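Local coordinates for fucolectin-related protein (Streptococcus pneumoniae, PDB 2WMF) that probably hydrolyses glycosidic bonds in host blood-group antigen glycans, as a family 98 glycoside hydrolase, at residues H204-T214 / C235-K246. Residues are numbered along the deposited sequence; the frame is centred on the assembly and turned at random.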
loop_
_atom_site.group_PDB
_atom_site.type_symbol
_atom_site.label_atom_id
_atom_site.label_comp_id
_atom_site.label_asym_id
_atom_site.label_seq_id
_atom_site.Cartn_x
_atom_site.Cartn_y
_atom_site.Cartn_z
ATOM N N HIS A 204 6.756 19.839 6.837
ATOM C CA HIS A 204 7.027 18.436 6.472
ATOM C C HIS A 204 6.626 17.454 7.612
ATOM O O HIS A 204 6.151 16.352 7.345
ATOM C CB HIS A 204 8.489 18.248 6.038
ATOM C CG HIS A 204 9.497 18.637 7.082
ATOM N ND1 HIS A 204 10.064 19.894 7.169
ATOM C CD2 HIS A 204 10.031 17.918 8.096
ATOM C CE1 HIS A 204 10.899 19.918 8.207
ATOM N NE2 HIS A 204 10.889 18.737 8.783
ATOM N N LYS A 205 6.835 17.828 8.893
ATOM C CA LYS A 205 6.418 16.952 10.010
ATOM C C LYS A 205 4.949 16.511 9.919
ATOM O O LYS A 205 4.605 15.373 10.291
ATOM C CB LYS A 205 6.672 17.626 11.377
ATOM C CG LYS A 205 6.580 16.653 12.495
ATOM C CD LYS A 205 7.027 17.113 13.863
ATOM C CE LYS A 205 7.012 15.809 14.800
ATOM N NZ LYS A 205 8.005 14.603 14.627
ATOM N N ASN A 206 4.091 17.405 9.443
ATOM C CA ASN A 206 2.630 17.205 9.463
ATOM C C ASN A 206 2.076 16.713 8.139
ATOM O O ASN A 206 0.871 16.544 8.017
ATOM C CB ASN A 206 1.940 18.520 9.816
ATOM C CG ASN A 206 2.436 19.095 11.137
ATOM O OD1 ASN A 206 1.887 18.810 12.221
ATOM N ND2 ASN A 206 3.446 19.921 11.049
ATOM N N LEU A 207 2.964 16.443 7.178
ATOM C CA LEU A 207 2.532 16.101 5.815
ATOM C C LEU A 207 2.821 14.623 5.517
ATOM O O LEU A 207 3.910 14.149 5.774
ATOM C CB LEU A 207 3.268 16.946 4.782
ATOM C CG LEU A 207 2.908 16.810 3.292
ATOM C CD1 LEU A 207 1.372 17.035 3.064
ATOM C CD2 LEU A 207 3.781 17.722 2.413
ATOM N N VAL A 208 1.845 13.946 4.934
ATOM C CA VAL A 208 2.020 12.610 4.365
ATOM C C VAL A 208 1.621 12.683 2.890
ATOM O O VAL A 208 0.485 13.095 2.589
ATOM C CB VAL A 208 1.121 11.570 5.033
ATOM C CG1 VAL A 208 1.393 10.194 4.415
ATOM C CG2 VAL A 208 1.317 11.600 6.587
ATOM N N LEU A 209 2.544 12.331 1.987
ATOM C CA LEU A 209 2.246 12.263 0.553
ATOM C C LEU A 209 2.134 10.761 0.220
ATOM O O LEU A 209 2.911 9.930 0.710
ATOM C CB LEU A 209 3.311 12.989 -0.268
ATOM C CG LEU A 209 3.403 14.515 -0.010
ATOM C CD1 LEU A 209 4.558 15.193 -0.809
ATOM C CD2 LEU A 209 2.014 15.165 -0.195
ATOM N N ALA A 210 1.147 10.405 -0.584
ATOM C CA ALA A 210 0.817 8.992 -0.790
ATOM C C ALA A 210 0.272 8.698 -2.173
ATOM O O ALA A 210 -0.364 9.529 -2.802
ATOM C CB ALA A 210 -0.179 8.501 0.323
ATOM N N THR A 211 0.511 7.475 -2.614
ATOM C CA THR A 211 0.094 7.083 -3.929
ATOM C C THR A 211 -1.408 6.721 -3.948
ATOM O O THR A 211 -2.065 6.577 -2.922
ATOM C CB THR A 211 0.930 5.850 -4.422
ATOM O OG1 THR A 211 0.532 4.687 -3.670
ATOM C CG2 THR A 211 2.462 6.080 -4.259
ATOM N N LYS A 212 -1.929 6.539 -5.141
ATOM C CA LYS A 212 -3.295 6.017 -5.339
ATOM C C LYS A 212 -3.413 5.435 -6.752
ATOM O O LYS A 212 -3.788 6.135 -7.711
ATOM C CB LYS A 212 -4.344 7.098 -5.137
ATOM C CG LYS A 212 -5.807 6.569 -5.225
ATOM C CD LYS A 212 -6.884 7.612 -4.926
ATOM C CE LYS A 212 -8.242 6.906 -4.711
ATOM N NZ LYS A 212 -8.854 6.534 -6.020
ATOM N N ASN A 213 -3.122 4.136 -6.852
ATOM C CA ASN A 213 -2.858 3.491 -8.153
ATOM C C ASN A 213 -4.065 3.023 -8.985
ATOM O O ASN A 213 -3.918 2.261 -9.953
ATOM C CB ASN A 213 -1.779 2.425 -8.001
ATOM C CG ASN A 213 -2.164 1.286 -7.131
ATOM O OD1 ASN A 213 -3.310 1.178 -6.661
ATOM N ND2 ASN A 213 -1.180 0.389 -6.885
ATOM N N THR A 214 -5.213 3.581 -8.668
ATOM C CA THR A 214 -6.454 3.433 -9.432
ATOM C C THR A 214 -6.328 3.590 -10.966
ATOM O O THR A 214 -6.932 2.775 -11.688
ATOM C CB THR A 214 -7.484 4.497 -8.938
ATOM O OG1 THR A 214 -7.450 4.598 -7.496
ATOM C CG2 THR A 214 -8.918 4.171 -9.405
ATOM N N CYS A 235 8.231 15.702 3.191
ATOM C CA CYS A 235 7.165 15.130 4.016
ATOM C C CYS A 235 7.838 14.090 4.935
ATOM O O CYS A 235 8.798 13.412 4.548
ATOM C CB CYS A 235 6.063 14.508 3.147
ATOM S SG CYS A 235 6.605 13.193 1.983
ATOM N N ASP A 236 7.371 13.975 6.168
ATOM C CA ASP A 236 8.083 13.069 7.101
ATOM C C ASP A 236 7.690 11.597 6.955
ATOM O O ASP A 236 8.321 10.704 7.545
ATOM C CB ASP A 236 7.906 13.533 8.547
ATOM C CG ASP A 236 8.875 14.638 8.948
ATOM O OD1 ASP A 236 9.423 15.293 8.045
ATOM O OD2 ASP A 236 9.056 14.837 10.187
ATOM N N ASN A 237 6.600 11.373 6.234
ATOM C CA ASN A 237 6.082 10.031 5.983
ATOM C C ASN A 237 5.493 10.002 4.592
ATOM O O ASN A 237 4.986 11.021 4.090
ATOM C CB ASN A 237 4.984 9.673 7.008
ATOM C CG ASN A 237 5.542 9.532 8.405
ATOM O OD1 ASN A 237 6.132 8.498 8.739
ATOM N ND2 ASN A 237 5.389 10.596 9.247
ATOM N N TRP A 238 5.583 8.841 3.965
ATOM C CA TRP A 238 4.833 8.587 2.733
ATOM C C TRP A 238 4.046 7.283 2.847
ATOM O O TRP A 238 4.322 6.436 3.712
ATOM C CB TRP A 238 5.734 8.573 1.481
ATOM C CG TRP A 238 6.607 7.360 1.260
ATOM C CD1 TRP A 238 7.816 7.096 1.831
ATOM C CD2 TRP A 238 6.382 6.306 0.309
ATOM N NE1 TRP A 238 8.348 5.928 1.316
ATOM C CE2 TRP A 238 7.456 5.405 0.410
ATOM C CE3 TRP A 238 5.358 6.027 -0.596
ATOM C CZ2 TRP A 238 7.559 4.264 -0.396
ATOM C CZ3 TRP A 238 5.455 4.882 -1.359
ATOM C CH2 TRP A 238 6.553 4.019 -1.265
ATOM N N GLY A 239 3.144 7.069 1.896
ATOM C CA GLY A 239 2.458 5.796 1.839
ATOM C C GLY A 239 1.590 5.641 0.614
ATOM O O GLY A 239 1.947 6.146 -0.462
ATOM N N SER A 240 0.475 4.927 0.792
ATOM C CA SER A 240 -0.372 4.495 -0.320
ATOM C C SER A 240 -1.818 4.376 0.038
ATOM O O SER A 240 -2.172 4.035 1.174
ATOM C CB SER A 240 0.089 3.086 -0.773
ATOM O OG SER A 240 0.193 2.193 0.359
ATOM N N SER A 241 -2.666 4.624 -0.976
ATOM C CA SER A 241 -4.020 4.081 -0.999
ATOM C C SER A 241 -3.983 2.965 -2.032
ATOM O O SER A 241 -3.833 3.209 -3.223
ATOM C CB SER A 241 -5.070 5.097 -1.430
ATOM O OG SER A 241 -6.311 4.452 -1.659
ATOM N N THR A 242 -4.106 1.744 -1.556
ATOM C CA THR A 242 -4.068 0.529 -2.385
ATOM C C THR A 242 -5.512 0.287 -2.840
ATOM O O THR A 242 -6.373 -0.021 -2.004
ATOM C CB THR A 242 -3.553 -0.692 -1.575
ATOM O OG1 THR A 242 -2.176 -0.522 -1.248
ATOM C CG2 THR A 242 -3.723 -1.983 -2.351
ATOM N N ASP A 243 -5.765 0.422 -4.153
ATOM C CA ASP A 243 -7.150 0.479 -4.645
ATOM C C ASP A 243 -7.488 -0.716 -5.529
ATOM O O ASP A 243 -6.980 -0.821 -6.646
ATOM C CB ASP A 243 -7.416 1.799 -5.380
ATOM C CG ASP A 243 -8.866 1.967 -5.802
ATOM O OD1 ASP A 243 -9.704 1.123 -5.419
ATOM O OD2 ASP A 243 -9.130 2.996 -6.472
ATOM N N THR A 244 -8.390 -1.558 -5.049
ATOM C CA THR A 244 -8.780 -2.787 -5.797
ATOM C C THR A 244 -9.686 -2.456 -7.010
ATOM O O THR A 244 -9.917 -3.323 -7.850
ATOM C CB THR A 244 -9.447 -3.825 -4.915
ATOM O OG1 THR A 244 -10.653 -3.294 -4.377
ATOM C CG2 THR A 244 -8.479 -4.287 -3.747
ATOM N N TRP A 245 -10.148 -1.201 -7.104
ATOM C CA TRP A 245 -10.788 -0.725 -8.344
ATOM C C TRP A 245 -9.832 -0.853 -9.539
ATOM O O TRP A 245 -10.280 -0.868 -10.695
ATOM C CB TRP A 245 -11.272 0.731 -8.226
ATOM C CG TRP A 245 -12.609 0.950 -7.590
ATOM C CD1 TRP A 245 -12.869 1.383 -6.320
ATOM C CD2 TRP A 245 -13.884 0.819 -8.231
ATOM N NE1 TRP A 245 -14.216 1.503 -6.124
ATOM C CE2 TRP A 245 -14.871 1.199 -7.287
ATOM C CE3 TRP A 245 -14.286 0.442 -9.505
ATOM C CZ2 TRP A 245 -16.249 1.156 -7.569
ATOM C CZ3 TRP A 245 -15.663 0.424 -9.800
ATOM C CH2 TRP A 245 -16.618 0.766 -8.817
ATOM N N LYS A 246 -8.516 -0.936 -9.295
ATOM C CA LYS A 246 -7.581 -1.204 -10.430
ATOM C C LYS A 246 -8.023 -2.458 -11.222
ATOM O O LYS A 246 -7.820 -2.532 -12.470
ATOM C CB LYS A 246 -6.128 -1.311 -9.978
ATOM C CG LYS A 246 -5.720 -2.619 -9.270
ATOM C CD LYS A 246 -4.219 -2.715 -9.048
ATOM C CE LYS A 246 -3.660 -1.608 -8.184
ATOM N NZ LYS A 246 -4.225 -1.530 -6.805
HETATM O O HOH W 1 10.816 16.408 11.187
HETATM O O HOH W 2 4.291 13.221 8.382
HETATM O O HOH W 3 8.038 13.284 11.996
HETATM O O HOH W 4 -1.463 2.907 -4.596
HETATM O O HOH W 5 -11.113 4.724 -6.140
#
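Thr214 OG1 donates to Asp243 OD2 at 2.5 Å, using that oxygen's anti lone pair, while Lys212 NZ forms a long salt bridge to the same OD2 (3.6 Å) and donates to Thr214 OG1. Water 5 joins lysine and carboxylate a second time, and Glu150 gives Lys212 another anionic partner. A chi1 of -175° carries the Asp243 carboxylate toward Thr214; its OD1 accepts from Trp245 N, which lies above the carboxylate plane, and so caps the helix that follows. Alongside, Lys246, its chain bent at chi3 and chi4, folds NZ back to Asn213 OD1 (2.9 Å), out of the carbonyl plane, and to Asp243 O; Glu278 forms a salt bridge with Lys246 NZ and accepts from Asn213 ND2. Strands 207-212 and 237-243 run parallel as neighbours in the eight-stranded TIM barrel, a beta-alpha-beta unit linked through helix 219-231. Gly239 N donates to Leu209 O, Thr211 N to Gly239 O (2.9 Å) and Ser241 N to Thr211 O (2.8 Å). Where the strands part, water 4 bridges Asn213 N, Ser241 O and Thr211 OG1. At the other end His204 O accepts Asp236 N and Leu207 N from opposite faces, and water 2 links Lys205 O and Leu207 O to Asn237 ND2, which also reaches Ile33 O while OD1 bonds Thr288. At the C-terminal strand ends, where TIM barrels carry their active sites, these bonds fix the Asp243 carboxylate and both lysine ends in place.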